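Sterol regulatory element-binding protein cleavage-activating protein (Schizosaccharomyces pombe, PDB 4YHC) is the escort protein that sre1 needs for processing at low sterol and oxygen levels; this chain is the escort's WD40 domain. Local coordinates at residues Ile434-Cys448 with Val452-Ile466. The protein carries 9 engineered substitutions. Sequence-based numbering, arbitrary orientation.
Sequences IIADPGPSLAVSDRC and VLGNYVALVGYGSEI. With CIT (citric acid), chain C.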
loop_
_atom_site.group_PDB
_atom_site.type_symbol
_atom_site.label_atom_id
_atom_site.label_comp_id
_atom_site.label_asym_id
_atom_site.label_seq_id
_atom_site.Cartn_x
_atom_site.Cartn_y
_atom_site.Cartn_z
ATOM N N ILE A 434 12.179 16.701 -16.363
ATOM C CA ILE A 434 11.728 16.541 -14.987
ATOM C C ILE A 434 12.208 17.686 -14.133
ATOM O O ILE A 434 13.373 17.853 -13.947
ATOM C CB ILE A 434 12.194 15.200 -14.409
ATOM C CG1 ILE A 434 11.520 14.068 -15.200
ATOM C CG2 ILE A 434 11.764 15.055 -12.952
ATOM C CD1 ILE A 434 12.300 12.773 -15.190
ATOM N N ILE A 435 11.303 18.469 -13.558
ATOM C CA ILE A 435 11.775 19.547 -12.629
ATOM C C ILE A 435 11.421 19.293 -11.141
ATOM O O ILE A 435 11.924 19.963 -10.250
ATOM C CB ILE A 435 11.401 20.972 -13.106
ATOM C CG1 ILE A 435 9.938 21.056 -13.551
ATOM C CG2 ILE A 435 12.349 21.386 -14.234
ATOM C CD1 ILE A 435 9.619 20.408 -14.891
ATOM N N ALA A 436 10.668 18.244 -10.870
ATOM C CA ALA A 436 10.256 17.955 -9.520
ATOM C C ALA A 436 11.284 17.111 -8.760
ATOM O O ALA A 436 12.114 16.388 -9.329
ATOM C CB ALA A 436 8.898 17.263 -9.536
ATOM N N ASP A 437 11.220 17.188 -7.449
ATOM C CA ASP A 437 11.861 16.201 -6.607
ATOM C C ASP A 437 11.014 14.904 -6.735
ATOM O O ASP A 437 9.843 14.981 -6.951
ATOM C CB ASP A 437 11.884 16.715 -5.179
ATOM C CG ASP A 437 12.910 17.826 -4.976
ATOM O OD1 ASP A 437 13.775 18.071 -5.872
ATOM O OD2 ASP A 437 12.873 18.416 -3.889
ATOM N N PRO A 438 11.621 13.739 -6.564
ATOM C CA PRO A 438 10.924 12.453 -6.721
ATOM C C PRO A 438 9.916 12.213 -5.641
ATOM O O PRO A 438 10.069 12.740 -4.586
ATOM C CB PRO A 438 12.044 11.441 -6.643
ATOM C CG PRO A 438 13.173 12.119 -5.992
ATOM C CD PRO A 438 13.041 13.554 -6.255
ATOM N N GLY A 439 8.869 11.468 -5.937
ATOM C CA GLY A 439 7.864 11.145 -4.950
ATOM C C GLY A 439 6.532 11.657 -5.416
ATOM O O GLY A 439 6.473 12.598 -6.159
ATOM N N PRO A 440 5.441 11.042 -4.998
ATOM C CA PRO A 440 5.335 10.001 -4.038
ATOM C C PRO A 440 5.706 8.624 -4.645
ATOM O O PRO A 440 6.134 8.527 -5.802
ATOM C CB PRO A 440 3.852 10.138 -3.590
ATOM C CG PRO A 440 3.161 10.438 -4.881
ATOM C CD PRO A 440 4.113 11.471 -5.482
ATOM N N SER A 441 5.596 7.566 -3.859
ATOM C CA SER A 441 6.067 6.291 -4.344
ATOM C C SER A 441 5.266 5.179 -3.777
ATOM O O SER A 441 4.649 5.365 -2.753
ATOM C CB SER A 441 7.580 6.151 -4.099
ATOM O OG SER A 441 7.827 6.203 -2.712
ATOM N N LEU A 442 5.181 4.057 -4.489
ATOM C CA LEU A 442 4.336 2.925 -4.078
ATOM C C LEU A 442 4.899 1.577 -4.571
ATOM O O LEU A 442 5.407 1.473 -5.706
ATOM C CB LEU A 442 2.954 3.169 -4.645
ATOM C CG LEU A 442 1.777 2.447 -4.089
ATOM C CD1 LEU A 442 1.480 2.826 -2.652
ATOM C CD2 LEU A 442 0.597 2.748 -4.998
ATOM N N ALA A 443 4.810 0.556 -3.739
ATOM C CA ALA A 443 5.199 -0.762 -4.156
ATOM C C ALA A 443 4.216 -1.256 -5.203
ATOM O O ALA A 443 2.998 -1.071 -5.028
ATOM C CB ALA A 443 5.202 -1.731 -2.976
ATOM N N VAL A 444 4.740 -1.948 -6.213
ATOM C CA VAL A 444 3.935 -2.537 -7.223
ATOM C C VAL A 444 4.015 -4.051 -7.324
ATOM O O VAL A 444 3.258 -4.666 -8.050
ATOM C CB VAL A 444 4.281 -1.696 -8.472
ATOM C CG1 VAL A 444 5.211 -2.305 -9.479
ATOM C CG2 VAL A 444 3.147 -0.846 -8.877
ATOM N N SER A 445 4.914 -4.656 -6.568
ATOM C CA SER A 445 5.034 -6.065 -6.452
ATOM C C SER A 445 6.093 -6.322 -5.351
ATOM O O SER A 445 6.681 -5.369 -4.821
ATOM C CB SER A 445 5.498 -6.722 -7.784
ATOM O OG SER A 445 6.924 -6.691 -8.015
ATOM N N ASP A 446 6.310 -7.599 -5.046
ATOM C CA ASP A 446 7.364 -8.030 -4.144
ATOM C C ASP A 446 8.816 -7.649 -4.611
ATOM O O ASP A 446 9.764 -7.735 -3.825
ATOM C CB ASP A 446 7.262 -9.509 -3.948
ATOM C CG ASP A 446 6.046 -9.935 -3.125
ATOM O OD1 ASP A 446 5.389 -9.097 -2.467
ATOM O OD2 ASP A 446 5.781 -11.174 -3.095
ATOM N N ARG A 447 8.989 -7.277 -5.865
ATOM C CA ARG A 447 10.290 -6.869 -6.356
ATOM C C ARG A 447 10.287 -5.587 -7.171
ATOM O O ARG A 447 11.217 -5.319 -7.940
ATOM C CB ARG A 447 10.882 -7.967 -7.245
ATOM C CG ARG A 447 11.211 -9.284 -6.532
ATOM C CD ARG A 447 11.808 -10.278 -7.578
ATOM N NE ARG A 447 11.442 -11.652 -7.300
ATOM C CZ ARG A 447 11.192 -12.605 -8.192
ATOM N NH1 ARG A 447 11.208 -12.402 -9.518
ATOM N NH2 ARG A 447 10.899 -13.806 -7.730
ATOM N N CYS A 448 9.230 -4.817 -7.101
ATOM C CA CYS A 448 9.127 -3.649 -7.965
ATOM C C CYS A 448 8.316 -2.540 -7.317
ATOM O O CYS A 448 7.376 -2.791 -6.537
ATOM C CB CYS A 448 8.527 -4.009 -9.323
ATOM S SG CYS A 448 8.848 -2.775 -10.577
ATOM N N VAL A 452 7.222 8.390 -8.615
ATOM C CA VAL A 452 6.808 9.538 -9.429
ATOM C C VAL A 452 7.989 10.492 -9.627
ATOM O O VAL A 452 8.728 10.824 -8.688
ATOM C CB VAL A 452 5.618 10.278 -8.793
ATOM C CG1 VAL A 452 5.323 11.625 -9.464
ATOM C CG2 VAL A 452 4.357 9.413 -8.886
ATOM N N LEU A 453 8.141 10.943 -10.854
ATOM C CA LEU A 453 9.167 11.937 -11.224
ATOM C C LEU A 453 8.451 13.069 -11.908
ATOM O O LEU A 453 8.288 13.052 -13.138
ATOM C CB LEU A 453 10.140 11.285 -12.202
ATOM C CG LEU A 453 11.370 10.593 -11.637
ATOM C CD1 LEU A 453 11.403 10.271 -10.166
ATOM C CD2 LEU A 453 11.797 9.385 -12.491
ATOM N N GLY A 454 7.893 14.001 -11.125
ATOM C CA GLY A 454 7.039 15.028 -11.753
ATOM C C GLY A 454 5.770 14.549 -12.414
ATOM O O GLY A 454 4.837 14.108 -11.742
ATOM N N ASN A 455 5.715 14.603 -13.736
ATOM C CA ASN A 455 4.555 14.103 -14.429
ATOM C C ASN A 455 4.771 12.751 -15.059
ATOM O O ASN A 455 3.945 12.307 -15.794
ATOM C CB ASN A 455 4.071 15.108 -15.461
ATOM C CG ASN A 455 5.143 15.522 -16.400
ATOM O OD1 ASN A 455 6.282 15.734 -15.986
ATOM N ND2 ASN A 455 4.822 15.563 -17.681
ATOM N N TYR A 456 5.877 12.091 -14.723
ATOM C CA TYR A 456 6.176 10.760 -15.206
ATOM C C TYR A 456 6.186 9.801 -14.037
ATOM O O TYR A 456 6.299 10.235 -12.903
ATOM C CB TYR A 456 7.565 10.741 -15.829
ATOM C CG TYR A 456 7.657 11.668 -17.040
ATOM C CD1 TYR A 456 8.023 13.010 -16.882
ATOM C CD2 TYR A 456 7.390 11.203 -18.343
ATOM C CE1 TYR A 456 8.096 13.886 -17.981
ATOM C CE2 TYR A 456 7.504 12.078 -19.465
ATOM C CZ TYR A 456 7.842 13.430 -19.264
ATOM O OH TYR A 456 7.968 14.379 -20.286
ATOM N N VAL A 457 6.139 8.513 -14.342
ATOM C CA VAL A 457 6.466 7.498 -13.380
ATOM C C VAL A 457 7.562 6.523 -13.852
ATOM O O VAL A 457 7.538 6.078 -14.987
ATOM C CB VAL A 457 5.223 6.835 -12.671
ATOM C CG1 VAL A 457 3.848 7.277 -13.177
ATOM C CG2 VAL A 457 5.395 5.380 -12.336
ATOM N N ALA A 458 8.463 6.229 -12.929
ATOM C CA ALA A 458 9.510 5.262 -13.136
ATOM C C ALA A 458 9.167 4.052 -12.338
ATOM O O ALA A 458 8.852 4.180 -11.161
ATOM C CB ALA A 458 10.861 5.755 -12.615
ATOM N N LEU A 459 9.365 2.914 -12.962
ATOM C CA LEU A 459 9.351 1.616 -12.328
ATOM C C LEU A 459 10.784 1.192 -12.104
ATOM O O LEU A 459 11.634 1.254 -13.041
ATOM C CB LEU A 459 8.646 0.640 -13.256
ATOM C CG LEU A 459 7.148 0.376 -13.150
ATOM C CD1 LEU A 459 6.312 1.407 -12.459
ATOM C CD2 LEU A 459 6.534 -0.056 -14.490
ATOM N N VAL A 460 11.046 0.740 -10.888
ATOM C CA VAL A 460 12.375 0.306 -10.440
ATOM C C VAL A 460 12.210 -0.988 -9.717
ATOM O O VAL A 460 11.394 -1.092 -8.773
ATOM C CB VAL A 460 12.989 1.327 -9.450
ATOM C CG1 VAL A 460 14.410 0.968 -9.028
ATOM C CG2 VAL A 460 13.008 2.740 -10.084
ATOM N N GLY A 461 12.969 -1.988 -10.145
ATOM C CA GLY A 461 12.852 -3.332 -9.595
ATOM C C GLY A 461 14.072 -4.211 -9.687
ATOM O O GLY A 461 15.052 -3.865 -10.340
ATOM N N TYR A 462 13.992 -5.328 -9.020
ATOM C CA TYR A 462 15.053 -6.332 -8.992
ATOM C C TYR A 462 14.559 -7.716 -9.362
ATOM O O TYR A 462 13.732 -8.353 -8.672
ATOM C CB TYR A 462 15.768 -6.412 -7.652
ATOM C CG TYR A 462 16.973 -7.224 -7.709
ATOM C CD1 TYR A 462 18.114 -6.732 -8.374
ATOM C CD2 TYR A 462 17.045 -8.475 -7.092
ATOM C CE1 TYR A 462 19.239 -7.478 -8.496
ATOM C CE2 TYR A 462 18.206 -9.235 -7.204
ATOM C CZ TYR A 462 19.280 -8.716 -7.902
ATOM O OH TYR A 462 20.444 -9.412 -8.017
ATOM N N GLY A 463 15.067 -8.196 -10.466
ATOM C CA GLY A 463 14.625 -9.466 -10.971
ATOM C C GLY A 463 13.119 -9.583 -11.189
ATOM O O GLY A 463 12.524 -10.644 -10.929
ATOM N N SER A 464 12.500 -8.491 -11.590
ATOM C CA SER A 464 11.026 -8.403 -11.623
ATOM C C SER A 464 10.472 -8.863 -12.969
ATOM O O SER A 464 10.965 -8.461 -13.999
ATOM C CB SER A 464 10.575 -6.972 -11.365
ATOM O OG SER A 464 9.178 -6.847 -11.495
ATOM N N GLU A 465 9.388 -9.630 -12.939
ATOM C CA GLU A 465 8.706 -10.042 -14.194
ATOM C C GLU A 465 7.958 -8.891 -14.855
ATOM O O GLU A 465 7.434 -9.034 -15.962
ATOM C CB GLU A 465 7.648 -11.064 -13.893
ATOM C CG GLU A 465 8.200 -12.338 -13.338
ATOM C CD GLU A 465 7.103 -13.298 -12.869
ATOM O OE1 GLU A 465 5.901 -13.057 -13.128
ATOM O OE2 GLU A 465 7.468 -14.314 -12.238
ATOM N N ILE A 466 7.838 -7.765 -14.156
ATOM C CA ILE A 466 7.245 -6.610 -14.734
ATOM C C ILE A 466 8.059 -6.139 -15.954
ATOM O O ILE A 466 7.504 -5.563 -16.878
ATOM C CB ILE A 466 7.073 -5.496 -13.691
ATOM C CG1 ILE A 466 5.936 -5.892 -12.736
ATOM C CG2 ILE A 466 6.796 -4.142 -14.330
ATOM C CD1 ILE A 466 5.723 -4.946 -11.595
HETATM C C1 CIT C . 8.005 -9.541 -9.508
HETATM O O1 CIT C . 7.895 -8.263 -9.651
HETATM O O2 CIT C . 8.508 -10.314 -10.368
HETATM C C2 CIT C . 7.559 -10.209 -8.211
HETATM C C3 CIT C . 6.819 -11.539 -8.425
HETATM O O7 CIT C . 7.667 -12.433 -9.144
HETATM C C4 CIT C . 6.482 -12.096 -7.061
HETATM C C5 CIT C . 5.810 -13.438 -7.078
HETATM O O3 CIT C . 5.829 -14.074 -6.020
HETATM O O4 CIT C . 5.299 -13.899 -8.100
HETATM C C6 CIT C . 5.512 -11.279 -9.150
HETATM O O5 CIT C . 4.624 -10.590 -8.578
HETATM O O6 CIT C . 5.355 -11.727 -10.315
HETATM O O HOH W 1 7.671 14.091 -8.336
#
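The R447 guanidinium meets G463 O at an edge, about 20° out of its plane, while hydroxyl O7 of a citrate, probably from the crystallisation liquor, lies over one face, displaced toward the rim. The edge contact is a hydrogen bond, NH1 to G463 O at 2.6 Å, somewhat bent (142° at the hydrogen). A bend at chi3 (-146°) turns the group toward that carbonyl. The Y456 ring has L453 O in plane at its edge, and I434 CG1 approaches CD1 obliquely at 4.0 Å.

The backbone of the same arginine is paired too: Y462 N donates to R447 O (3.0 Å), and C448 faces G461 as an antiparallel non-hydrogen-bonded pair. S464 OG donates to citrate O1 at 2.7 Å; S445 OG lies only 2.5 Å from the same atom, very short for a hydrogen bond, so its exact geometry is doubtful. Each hydroxyl also accepts the backbone N-H two residues on: two ST turns converging on one carboxylate. Behind them, V444 CG1 presses tightly on I466 CD1 (3.4 Å).

At the other end, G439 N to V452 O (2.8 Å) and V452 N to P440 O (3.0 Å), both nearly straight, hold the proline-rich segment. A water links G454 N to D437 O and G439 O.

Strands 441-445 and 456-462 flank 448-453; strand 20-24 completes this four-stranded antiparallel sheet, one blade of the WD40 propeller. I434 and P438 touch W410 of strand 406-416, whereas V452 packs on I33 and I36 of strand 33-38.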